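Local coordinates for protein early endosome antigen 1 (Homo sapiens, PDB 3MJH) that probably serves as an early endosomal tethering factor, its zinc-binding C2H2 finger packing against the chain of another protein, at residues 6-11 and 23-28. Sequence-based numbering, arbitrary orientation.
Sequences FICPQC and KHYEAV. With ZN (zinc ion), chain G.
A classical C2H2 zinc finger closes here: the CxxC turn, C8 to C11, within 6-11 and helix 18-28 share one metal, and no hydrogen bond joins the two segments directly. C8 SG and C11 SG each lie 2.3 Å from the zinc, H24 NE2 lies 2.0 Å from it, and H29, just past the helix, supplies the fourth ligand. The two cysteines reach the ion by different torsions. C8 holds SG anti to its backbone N (chi1 174°), whereas C11 puts SG in the crowded position between N and the carbonyl carbon (chi1 65°). H24, with CG anti to N, turns its NE2 corner to the metal; C8 SG lies at the ring's edge, in its plane, 3.4 Å from NE2, and C11 SG approaches obliquely. A weak hydrogen bond from Q10 N to C8 SG (3.5 Å) would probably temper the thiolate's charge. Beside the site, the Y25 ring meets C8 SG obliquely at CD1, 4.0 Å away, and the H29 ring edge-to-face; Y25 OH is hydrogen-bonded to a basic side chain of the chain of another protein. The bent Q10 chain crosses Y25 obliquely, amide and ring planes 75° apart, with Q10 CG 3.9 Å from Y25 CE1.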
# COMPACT_ATOMS: atom_id res chain seq x y z
N PHE B 6 -12.83 -7.09 7.21
CA PHE B 6 -12.26 -6.71 8.48
C PHE B 6 -11.43 -7.84 9.09
O PHE B 6 -11.73 -8.38 10.16
CB PHE B 6 -13.37 -6.17 9.41
CG PHE B 6 -14.19 -5.07 8.77
CD1 PHE B 6 -13.67 -3.79 8.60
CD2 PHE B 6 -15.49 -5.33 8.31
CE1 PHE B 6 -14.42 -2.78 8.00
CE2 PHE B 6 -16.25 -4.33 7.71
CZ PHE B 6 -15.73 -3.05 7.56
N ILE B 7 -10.35 -8.19 8.39
CA ILE B 7 -9.38 -9.21 8.82
C ILE B 7 -8.38 -8.65 9.83
O ILE B 7 -7.83 -7.56 9.64
CB ILE B 7 -8.56 -9.77 7.63
CG1 ILE B 7 -9.48 -10.30 6.54
CG2 ILE B 7 -7.61 -10.88 8.10
CD1 ILE B 7 -8.87 -10.21 5.18
N CYS B 8 -8.16 -9.41 10.89
CA CYS B 8 -7.12 -9.08 11.85
C CYS B 8 -5.77 -9.43 11.25
O CYS B 8 -5.53 -10.60 10.94
CB CYS B 8 -7.33 -9.83 13.17
SG CYS B 8 -5.99 -9.61 14.33
N PRO B 9 -4.89 -8.43 11.04
CA PRO B 9 -3.57 -8.75 10.47
C PRO B 9 -2.67 -9.65 11.34
O PRO B 9 -1.73 -10.25 10.82
CB PRO B 9 -2.94 -7.37 10.24
CG PRO B 9 -3.67 -6.45 11.12
CD PRO B 9 -5.07 -6.99 11.26
N GLN B 10 -2.99 -9.78 12.63
CA GLN B 10 -2.18 -10.59 13.55
C GLN B 10 -2.48 -12.08 13.52
O GLN B 10 -1.56 -12.91 13.57
CB GLN B 10 -2.32 -10.06 14.98
CG GLN B 10 -1.44 -8.87 15.28
CD GLN B 10 -0.02 -9.28 15.62
OE1 GLN B 10 0.20 -10.09 16.53
NE2 GLN B 10 0.96 -8.73 14.91
N CYS B 11 -3.76 -12.44 13.47
CA CYS B 11 -4.13 -13.85 13.44
C CYS B 11 -4.98 -14.22 12.24
O CYS B 11 -5.40 -15.36 12.10
CB CYS B 11 -4.81 -14.26 14.75
SG CYS B 11 -6.38 -13.46 15.01
N LYS B 23 -12.57 -4.23 18.68
CA LYS B 23 -12.86 -5.02 19.88
C LYS B 23 -11.95 -6.24 19.98
O LYS B 23 -11.27 -6.44 20.99
CB LYS B 23 -14.33 -5.46 19.92
CG LYS B 23 -15.32 -4.42 20.43
CD LYS B 23 -16.78 -4.94 20.39
CE LYS B 23 -17.74 -3.89 20.97
NZ LYS B 23 -19.17 -4.35 21.07
N HIS B 24 -11.96 -7.07 18.93
CA HIS B 24 -11.14 -8.28 18.91
C HIS B 24 -9.67 -7.96 19.16
O HIS B 24 -9.05 -8.56 20.04
CB HIS B 24 -11.27 -9.03 17.58
CG HIS B 24 -10.11 -9.92 17.28
ND1 HIS B 24 -9.98 -11.18 17.82
CD2 HIS B 24 -9.00 -9.72 16.52
CE1 HIS B 24 -8.84 -11.73 17.41
NE2 HIS B 24 -8.23 -10.86 16.62
N TYR B 25 -9.12 -7.01 18.41
CA TYR B 25 -7.70 -6.65 18.50
C TYR B 25 -7.30 -6.22 19.92
O TYR B 25 -6.28 -6.66 20.45
CB TYR B 25 -7.33 -5.55 17.50
CG TYR B 25 -5.84 -5.43 17.24
CD1 TYR B 25 -5.26 -6.06 16.13
CD2 TYR B 25 -5.02 -4.72 18.10
CE1 TYR B 25 -3.90 -5.96 15.88
CE2 TYR B 25 -3.65 -4.63 17.87
CZ TYR B 25 -3.10 -5.25 16.75
OH TYR B 25 -1.75 -5.16 16.51
N GLU B 26 -8.10 -5.35 20.53
CA GLU B 26 -7.78 -4.86 21.88
C GLU B 26 -7.86 -5.93 22.98
O GLU B 26 -7.15 -5.86 23.99
CB GLU B 26 -8.65 -3.65 22.23
CG GLU B 26 -8.28 -2.37 21.47
CD GLU B 26 -6.83 -1.94 21.68
OE1 GLU B 26 -6.16 -1.62 20.68
OE2 GLU B 26 -6.37 -1.93 22.85
N ALA B 27 -8.72 -6.92 22.77
CA ALA B 27 -8.89 -8.01 23.72
C ALA B 27 -7.80 -9.07 23.61
O ALA B 27 -7.51 -9.77 24.57
CB ALA B 27 -10.25 -8.64 23.55
N VAL B 28 -7.23 -9.24 22.45
CA VAL B 28 -6.29 -10.31 22.25
C VAL B 28 -4.90 -9.88 21.90
O VAL B 28 -3.96 -10.48 22.33
CB VAL B 28 -6.79 -11.17 21.15
CG1 VAL B 28 -5.79 -12.17 20.81
CG2 VAL B 28 -8.04 -11.79 21.55
ZN ZN G . -6.42 -11.32 15.77